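Local coordinates for protein TSC1 N-terminal domain (Chaetomium thermophilum, PDB 7A0M) that forms the N-terminal domain of hamartin and probably binds phosphoinositide lipids on lysosomes, helping the TSC complex to move there and regulate mTORC1, at residues B[226-229]-B[230-234]; B[98-101]-B[102-106]; B[51-54]-B[55-59]; B[327-330]-B[331-335]. All coordinates share one frame; numbering follows the deposited sequence.

Contact 1 of 4, residues B[226-229]-B[230-234]; sequences TPLF and GNILQ
Leu228 and Phe229 each meet the residue four positions further on, Ile232 and Leu233, in the opening turn of helix 228-238. The close side is apolar. CE2 of Phe229 lies 3.8 Å from CD1 of Leu233, and CG of Leu233 stands above one face of the ring, displaced toward its rim. A chi1 of -171° puts the ring carbon CG opposite the backbone N of Phe229 and brings the ring alongside Leu233. Next to this pair, CD1 of Ile232 comes 4.1 Å from CG of Leu228, while its CG1 rests 3.2 Å from Leu228 O. The same carbonyl accepts Ile232 N at 3.0 Å, and Leu233 N reaches Phe229 O at 3.2 Å in a straighter bond of 168°. This is the i to i+4 pattern of an alpha-helix in an all-helical fold: Leu228 and Ile232 pack on helix 199-214, Phe229 and Leu233 on helix 242-255. Cutting Ile232 back to an alanine removes CG1 and CD1 and is likely to leave a gap facing Leu228, Phe206 and Leu209. The solvent side is exposed Pro227. The helix starts irregularly there, Asn231 N being bonded only weakly to Pro227 O (3.4 Å) and to Leu228 O (3.1 Å). Asn231 itself is buried, its ND2 hydrogen-bonded to OD1 of Asn193 on helix 185-196.

Contact 2 of 4, residues B[98-101]-B[102-106]; sequences KLLD and PVLDN
Leu100 and Leu104, one turn apart, slant across each other, with their CD1 methyls 3.9 Å from one another. Their first torsions differ: CG of Leu100 lies opposite the backbone N (chi1 180°), whereas CG of Leu104 swings beside its own N (chi1 -71°) and settles 3.3 Å from Leu100 O. The opposed settings bring the two branches together on one flank. Pro102 sits on another, its CG 3.6 Å from Lys98 O and its CD 3.4 Å from the same oxygen. Having no N-H, it gives that carbonyl no backbone bond, and the helix kinks here. The regular pattern returns at once, Val103 N bonding to Leu99 O at 3.0 Å and Leu104 N to Leu100 O at 2.9 Å. A serine here has no ring, and the contact with Tyr72 of helix 69-81 is likely to be lost, leaving a gap beside it. Further along, ND2 of Asn106 turns back to Pro102 O (2.8 Å), which lies within its amide plane. Both carboxylate oxygens of Asp101 are held by salt bridges, to Arg151 and Arg147 on helix 142-153. Leu100 packs on that helix and on helix 113-125, while Leu99 faces helices 45-65 and 69-81.

Contact 3 of 4, residues B[51-54]-B[55-59]; sequences DRLN and DELLA
Asn54 O accepts the backbone N-H of Leu58 at 2.8 Å, the shortest polar bond of this contact, with an N-H...O angle of 167°. Three further i to i+4 bonds continue the ladder. Leu57 N meets Leu53 O at 2.9 Å, Asp55 N meets Asp51 O at 3.1 Å, and Glu56 N meets Arg52 O at 3.1 Å; this last donor is tilted 30° from the carbonyl plane. All four links are made, which is the evidence for an unbroken alpha-helix through the middle of helix 45-65. On its buried flank Leu53 and Leu57 form the side-chain contact. CD1 of Leu57 approaches CG of Leu53 to 4.0 Å. With chi1 at -72°, Leu57 leans its CG back over Leu53 O, to 3.3 Å. This leucine pair faces Leu86, with Leu82 also on Leu53 and Trp95 of helix 89-105 on Leu57. Asp51, Arg52 and Asp55 make an exposed polar flank. There the carboxylate of Asp55 bends back over the turn, placing OD1 3.1 Å from Asp51 O, a pair of acceptors that cannot bond without a proton between them. Glu56, bent at chi2, leads away from residues 51-54 to Phe13 and Asn17 of helix 9-21. This part of the helix thus has a buried leucine flank and an exposed charged one: Leu53 and Leu57 pack against the protein, while the negative potential of the two aspartates would probably be eased by surrounding water.

Contact 4 of 4, residues B[327-330]-B[331-335]; sequences FTIL and YGLYP
Tyr331, Leu330 and Ile329 lose the most surface in this contact, each by a different route. Tyr331 lies alongside Phe327, the side chains pointing the same way, with CE1 of Phe327 4.1 Å from CB of Tyr331. Both take the first torsion that sets CG opposite the backbone N (chi1 177° in Tyr331), so the rings project together from one flank of helix 323-333. In the backbone, Tyr331 N bonds to Phe327 O at 2.8 Å. Leu330 contributes chiefly through its backbone. Its carbonyl oxygen is approached by two donors, Tyr334 N at 3.0 Å with a nearly straight 163° and Leu333 N in a weak bond of 3.4 Å. Ile329 runs beside Leu333, its CG1 4.1 Å from CD1 of Leu333. The bond from Leu333 N to Ile329 O, 3.1 Å, is bent, and its donor stands 37° out of the carbonyl plane. Such distortion and the doubled acceptance at Leu330 O mark the closing turn of the helix. Tyr334 is the first residue to leave helical torsions and also the N-cap position of helix 335-343, so this one residue joins the end of one helix to the start of the next. In the second subunit Tyr383 packs on Phe327 and Leu378 on Tyr331. The chemistry is that of buried aromatic side chains with polar company: His376 meets the rings of Phe327 and Tyr331, Arg396 makes a cation-pi contact with Tyr334, and the hydroxyls of Tyr331 and Tyr334 are satisfied inside the protein by the backbone carbonyls of Leu377 and Pro260.

How the contacts relate
Along the chain the order is contact 3, contact 2, contact 1, contact 4, each on its own helix: 45-65, 89-105, 228-238 and 323-333. Contacts 3 and 2 are neighbours, with centres about 20 Å apart, and they touch where Lys98 CE meets Leu58 CD1 at 3.8 Å. Contacts 1 and 4, centres also about 20 Å apart, come no nearer than about 9 Å between atoms, and both belong to the hamartin homology region. Contacts 3 and 4 lie on opposite sides of the chain's centre, about 59 Å between centres. This ordered spread is consistent with an elongated, all-helical solenoid, whose end near contact 4 meets the second subunit.

Contact 1 of 4, residues B[226-229]-B[230-234]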
# COMPACT_ATOMS: atom_id res chain seq x y z
N THR B 226 -10.73 -16.19 -30.17
CA THR B 226 -11.23 -15.32 -31.22
C THR B 226 -10.22 -14.18 -31.38
O THR B 226 -9.53 -13.83 -30.42
CB THR B 226 -12.63 -14.75 -30.91
OG1 THR B 226 -13.29 -14.41 -32.12
CG2 THR B 226 -12.55 -13.50 -30.05
N PRO B 227 -10.09 -13.62 -32.59
CA PRO B 227 -9.07 -12.58 -32.81
C PRO B 227 -9.37 -11.24 -32.15
O PRO B 227 -8.54 -10.33 -32.28
CB PRO B 227 -9.06 -12.44 -34.34
CG PRO B 227 -10.39 -12.93 -34.79
CD PRO B 227 -10.75 -14.03 -33.84
N LEU B 228 -10.49 -11.09 -31.46
CA LEU B 228 -10.85 -9.78 -30.91
C LEU B 228 -9.87 -9.33 -29.83
O LEU B 228 -9.50 -8.15 -29.79
CB LEU B 228 -12.28 -9.81 -30.37
CG LEU B 228 -12.78 -8.47 -29.80
CD1 LEU B 228 -12.65 -7.38 -30.84
CD2 LEU B 228 -14.22 -8.59 -29.32
N PHE B 229 -9.46 -10.24 -28.95
CA PHE B 229 -8.59 -9.86 -27.84
C PHE B 229 -7.27 -9.28 -28.34
O PHE B 229 -6.81 -8.23 -27.85
CB PHE B 229 -8.33 -11.06 -26.94
CG PHE B 229 -7.62 -10.72 -25.66
CD1 PHE B 229 -8.27 -10.06 -24.64
CD2 PHE B 229 -6.29 -11.07 -25.49
CE1 PHE B 229 -7.61 -9.74 -23.46
CE2 PHE B 229 -5.62 -10.75 -24.31
CZ PHE B 229 -6.29 -10.09 -23.30
N GLY B 230 -6.64 -9.94 -29.31
CA GLY B 230 -5.39 -9.44 -29.86
C GLY B 230 -5.52 -8.07 -30.50
O GLY B 230 -4.59 -7.27 -30.46
N ASN B 231 -6.68 -7.78 -31.10
CA ASN B 231 -6.88 -6.49 -31.74
C ASN B 231 -7.18 -5.39 -30.72
O ASN B 231 -6.90 -4.22 -30.99
CB ASN B 231 -8.00 -6.58 -32.78
CG ASN B 231 -7.55 -7.25 -34.06
OD1 ASN B 231 -6.42 -7.05 -34.51
ND2 ASN B 231 -8.43 -8.05 -34.65
N ILE B 232 -7.75 -5.75 -29.57
CA ILE B 232 -7.85 -4.79 -28.47
C ILE B 232 -6.46 -4.35 -28.04
O ILE B 232 -6.18 -3.15 -27.89
CB ILE B 232 -8.64 -5.40 -27.30
CG1 ILE B 232 -10.07 -5.72 -27.72
CG2 ILE B 232 -8.62 -4.46 -26.10
CD1 ILE B 232 -10.81 -6.60 -26.74
N LEU B 233 -5.56 -5.32 -27.82
CA LEU B 233 -4.19 -5.00 -27.45
C LEU B 233 -3.48 -4.26 -28.58
O LEU B 233 -2.64 -3.38 -28.33
CB LEU B 233 -3.43 -6.28 -27.10
CG LEU B 233 -4.05 -7.15 -26.01
CD1 LEU B 233 -3.10 -8.27 -25.61
CD2 LEU B 233 -4.44 -6.32 -24.79
N GLN B 234 -3.80 -4.60 -29.83
CA GLN B 234 -3.17 -3.93 -30.96
C GLN B 234 -3.58 -2.46 -31.04
O GLN B 234 -2.75 -1.60 -31.35
CB GLN B 234 -3.52 -4.66 -32.26
CG GLN B 234 -2.75 -4.20 -33.48
CD GLN B 234 -2.58 -5.31 -34.50
OE1 GLN B 234 -1.98 -5.11 -35.55
NE2 GLN B 234 -3.09 -6.49 -34.18

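Contact 2 of 4, residues B[98-101]-B[102-106]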
# COMPACT_ATOMS: atom_id res chain seq x y z
N LYS B 98 -36.03 -10.83 -43.92
CA LYS B 98 -36.92 -10.07 -44.80
C LYS B 98 -37.65 -8.96 -44.06
O LYS B 98 -37.93 -7.91 -44.64
CB LYS B 98 -37.89 -11.04 -45.47
CG LYS B 98 -38.80 -10.47 -46.52
CD LYS B 98 -39.66 -11.59 -47.07
CE LYS B 98 -40.51 -11.14 -48.24
NZ LYS B 98 -39.69 -10.64 -49.38
N LEU B 99 -37.98 -9.17 -42.78
CA LEU B 99 -38.75 -8.20 -42.01
C LEU B 99 -37.90 -7.21 -41.22
O LEU B 99 -38.45 -6.28 -40.64
CB LEU B 99 -39.69 -8.92 -41.04
CG LEU B 99 -40.69 -9.92 -41.62
CD1 LEU B 99 -41.69 -10.35 -40.56
CD2 LEU B 99 -41.39 -9.35 -42.83
N LEU B 100 -36.58 -7.41 -41.17
CA LEU B 100 -35.73 -6.59 -40.31
C LEU B 100 -35.85 -5.10 -40.65
O LEU B 100 -36.26 -4.29 -39.81
CB LEU B 100 -34.27 -7.04 -40.42
CG LEU B 100 -33.29 -6.24 -39.56
CD1 LEU B 100 -33.68 -6.31 -38.09
CD2 LEU B 100 -31.87 -6.75 -39.76
N ASP B 101 -35.51 -4.73 -41.88
CA ASP B 101 -35.53 -3.34 -42.30
C ASP B 101 -36.93 -2.73 -42.30
O ASP B 101 -37.09 -1.58 -41.89
CB ASP B 101 -34.89 -3.19 -43.68
CG ASP B 101 -33.39 -3.42 -43.65
OD1 ASP B 101 -32.77 -3.11 -42.62
OD2 ASP B 101 -32.84 -3.91 -44.66
N PRO B 102 -37.97 -3.45 -42.75
CA PRO B 102 -39.33 -2.89 -42.60
C PRO B 102 -39.72 -2.61 -41.16
O PRO B 102 -40.37 -1.59 -40.89
CB PRO B 102 -40.22 -3.98 -43.22
CG PRO B 102 -39.36 -4.63 -44.22
CD PRO B 102 -37.98 -4.65 -43.61
N VAL B 103 -39.32 -3.47 -40.22
CA VAL B 103 -39.62 -3.22 -38.81
C VAL B 103 -38.81 -2.04 -38.29
O VAL B 103 -39.35 -1.17 -37.59
CB VAL B 103 -39.38 -4.49 -37.98
CG1 VAL B 103 -39.31 -4.15 -36.50
CG2 VAL B 103 -40.47 -5.52 -38.24
N LEU B 104 -37.52 -1.99 -38.61
CA LEU B 104 -36.66 -0.93 -38.10
C LEU B 104 -37.12 0.44 -38.58
O LEU B 104 -37.01 1.44 -37.85
CB LEU B 104 -35.21 -1.18 -38.51
CG LEU B 104 -34.51 -2.34 -37.79
CD1 LEU B 104 -33.07 -2.47 -38.24
CD2 LEU B 104 -34.59 -2.17 -36.28
N ASP B 105 -37.63 0.52 -39.81
CA ASP B 105 -38.05 1.80 -40.37
C ASP B 105 -39.33 2.32 -39.73
O ASP B 105 -39.62 3.52 -39.85
CB ASP B 105 -38.24 1.68 -41.88
CG ASP B 105 -36.94 1.37 -42.61
OD1 ASP B 105 -35.86 1.61 -42.03
OD2 ASP B 105 -37.00 0.89 -43.75
N ASN B 106 -40.11 1.46 -39.06
CA ASN B 106 -41.39 1.85 -38.48
C ASN B 106 -41.46 1.56 -36.99
O ASN B 106 -42.56 1.53 -36.42
CB ASN B 106 -42.53 1.16 -39.22
CG ASN B 106 -42.58 1.51 -40.69
OD1 ASN B 106 -43.15 2.52 -41.09
ND2 ASN B 106 -41.97 0.66 -41.51

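Contact 3 of 4, residues B[51-54]-B[55-59]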
# COMPACT_ATOMS: atom_id res chain seq x y z
N ASP B 51 -43.06 -26.17 -46.85
CA ASP B 51 -42.76 -25.51 -48.12
C ASP B 51 -44.00 -24.80 -48.66
O ASP B 51 -43.91 -23.65 -49.11
CB ASP B 51 -42.24 -26.52 -49.13
CG ASP B 51 -40.91 -27.13 -48.72
OD1 ASP B 51 -40.58 -27.09 -47.52
OD2 ASP B 51 -40.21 -27.67 -49.61
N ARG B 52 -45.16 -25.46 -48.62
CA ARG B 52 -46.38 -24.83 -49.11
C ARG B 52 -46.82 -23.68 -48.22
O ARG B 52 -47.39 -22.70 -48.71
CB ARG B 52 -47.49 -25.88 -49.22
CG ARG B 52 -47.19 -26.99 -50.21
CD ARG B 52 -48.31 -28.02 -50.28
NE ARG B 52 -48.02 -29.07 -51.25
CZ ARG B 52 -48.80 -30.12 -51.46
NH1 ARG B 52 -49.92 -30.27 -50.77
NH2 ARG B 52 -48.46 -31.03 -52.37
N LEU B 53 -46.58 -23.78 -46.91
CA LEU B 53 -46.90 -22.67 -46.01
C LEU B 53 -46.06 -21.44 -46.34
O LEU B 53 -46.57 -20.31 -46.34
CB LEU B 53 -46.68 -23.08 -44.56
CG LEU B 53 -46.82 -21.99 -43.50
CD1 LEU B 53 -48.20 -21.38 -43.54
CD2 LEU B 53 -46.51 -22.55 -42.12
N ASN B 54 -44.76 -21.65 -46.60
CA ASN B 54 -43.88 -20.54 -46.96
C ASN B 54 -44.33 -19.86 -48.25
O ASN B 54 -44.39 -18.63 -48.33
CB ASN B 54 -42.43 -21.04 -47.09
CG ASN B 54 -41.72 -21.18 -45.73
OD1 ASN B 54 -41.48 -22.28 -45.25
ND2 ASN B 54 -41.39 -20.05 -45.12
N ASP B 55 -44.64 -20.65 -49.28
CA ASP B 55 -45.07 -20.08 -50.56
C ASP B 55 -46.33 -19.24 -50.38
O ASP B 55 -46.46 -18.17 -51.00
CB ASP B 55 -45.31 -21.19 -51.59
CG ASP B 55 -44.04 -21.94 -51.93
OD1 ASP B 55 -42.99 -21.65 -51.32
OD2 ASP B 55 -44.10 -22.82 -52.82
N GLU B 56 -47.26 -19.69 -49.54
CA GLU B 56 -48.47 -18.92 -49.29
C GLU B 56 -48.17 -17.66 -48.49
O GLU B 56 -48.70 -16.59 -48.79
CB GLU B 56 -49.50 -19.79 -48.58
CG GLU B 56 -50.82 -19.07 -48.36
CD GLU B 56 -51.53 -18.78 -49.67
OE1 GLU B 56 -51.24 -19.46 -50.67
OE2 GLU B 56 -52.37 -17.85 -49.70
N LEU B 57 -47.34 -17.77 -47.44
CA LEU B 57 -46.98 -16.60 -46.66
C LEU B 57 -46.27 -15.55 -47.51
O LEU B 57 -46.50 -14.34 -47.34
CB LEU B 57 -46.11 -17.01 -45.47
CG LEU B 57 -46.80 -17.74 -44.33
CD1 LEU B 57 -45.78 -18.17 -43.28
CD2 LEU B 57 -47.87 -16.86 -43.70
N LEU B 58 -45.39 -15.98 -48.41
CA LEU B 58 -44.77 -15.05 -49.35
C LEU B 58 -45.81 -14.34 -50.21
O LEU B 58 -45.72 -13.13 -50.45
CB LEU B 58 -43.77 -15.80 -50.23
CG LEU B 58 -42.87 -14.92 -51.12
CD1 LEU B 58 -42.12 -13.89 -50.27
CD2 LEU B 58 -41.89 -15.76 -51.94
N ALA B 59 -46.81 -15.09 -50.69
CA ALA B 59 -47.85 -14.51 -51.54
C ALA B 59 -48.64 -13.45 -50.80
O ALA B 59 -48.92 -12.38 -51.34
CB ALA B 59 -48.79 -15.60 -52.06

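Contact 4 of 4, residues B[327-330]-B[331-335]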
# COMPACT_ATOMS: atom_id res chain seq x y z
N PHE B 327 -3.56 -0.00 -13.84
CA PHE B 327 -2.55 -0.35 -12.84
C PHE B 327 -3.14 -1.26 -11.78
O PHE B 327 -2.51 -2.25 -11.37
CB PHE B 327 -1.98 0.92 -12.21
CG PHE B 327 -0.86 0.67 -11.23
CD1 PHE B 327 -1.13 0.30 -9.92
CD2 PHE B 327 0.46 0.83 -11.61
CE1 PHE B 327 -0.10 0.08 -9.02
CE2 PHE B 327 1.49 0.60 -10.72
CZ PHE B 327 1.21 0.23 -9.42
N THR B 328 -4.35 -0.95 -11.31
CA THR B 328 -4.97 -1.73 -10.25
C THR B 328 -5.21 -3.17 -10.68
O THR B 328 -4.94 -4.11 -9.92
CB THR B 328 -6.29 -1.08 -9.83
OG1 THR B 328 -6.01 0.16 -9.16
CG2 THR B 328 -7.07 -1.98 -8.89
N ILE B 329 -5.70 -3.38 -11.91
CA ILE B 329 -6.02 -4.73 -12.34
C ILE B 329 -4.75 -5.53 -12.63
O ILE B 329 -4.70 -6.74 -12.38
CB ILE B 329 -6.98 -4.70 -13.55
CG1 ILE B 329 -7.62 -6.07 -13.76
CG2 ILE B 329 -6.27 -4.25 -14.82
CD1 ILE B 329 -8.45 -6.54 -12.58
N LEU B 330 -3.71 -4.87 -13.14
CA LEU B 330 -2.44 -5.56 -13.35
C LEU B 330 -1.78 -5.92 -12.02
O LEU B 330 -1.30 -7.04 -11.84
CB LEU B 330 -1.50 -4.70 -14.20
CG LEU B 330 -1.87 -4.45 -15.66
CD1 LEU B 330 -0.85 -3.52 -16.30
CD2 LEU B 330 -1.95 -5.76 -16.43
N TYR B 331 -1.76 -4.96 -11.09
CA TYR B 331 -1.19 -5.22 -9.78
C TYR B 331 -2.03 -6.21 -8.98
O TYR B 331 -1.48 -6.97 -8.17
CB TYR B 331 -1.05 -3.90 -9.01
CG TYR B 331 -0.52 -4.04 -7.60
CD1 TYR B 331 0.83 -4.26 -7.36
CD2 TYR B 331 -1.38 -3.94 -6.51
CE1 TYR B 331 1.31 -4.39 -6.07
CE2 TYR B 331 -0.90 -4.06 -5.22
CZ TYR B 331 0.44 -4.28 -5.01
OH TYR B 331 0.91 -4.40 -3.72
N GLY B 332 -3.34 -6.23 -9.20
CA GLY B 332 -4.19 -7.17 -8.48
C GLY B 332 -4.02 -8.60 -8.94
O GLY B 332 -4.16 -9.53 -8.14
N LEU B 333 -3.73 -8.80 -10.22
CA LEU B 333 -3.65 -10.15 -10.79
C LEU B 333 -2.24 -10.72 -10.74
O LEU B 333 -2.05 -11.88 -10.35
CB LEU B 333 -4.17 -10.14 -12.23
CG LEU B 333 -5.65 -9.79 -12.38
CD1 LEU B 333 -6.10 -9.88 -13.83
CD2 LEU B 333 -6.49 -10.69 -11.50
N TYR B 334 -1.24 -9.94 -11.14
CA TYR B 334 0.15 -10.40 -11.18
C TYR B 334 1.05 -9.32 -10.60
O TYR B 334 1.83 -8.67 -11.31
CB TYR B 334 0.57 -10.76 -12.61
CG TYR B 334 -0.15 -11.97 -13.16
CD1 TYR B 334 -1.36 -11.83 -13.83
CD2 TYR B 334 0.37 -13.25 -13.00
CE1 TYR B 334 -2.03 -12.93 -14.33
CE2 TYR B 334 -0.29 -14.35 -13.49
CZ TYR B 334 -1.49 -14.19 -14.16
OH TYR B 334 -2.15 -15.29 -14.66
N PRO B 335 0.98 -9.09 -9.28
CA PRO B 335 1.79 -8.02 -8.68
C PRO B 335 3.28 -8.26 -8.76
O PRO B 335 4.03 -7.33 -9.09
CB PRO B 335 1.30 -8.01 -7.22
CG PRO B 335 0.80 -9.39 -6.98
CD PRO B 335 0.17 -9.81 -8.28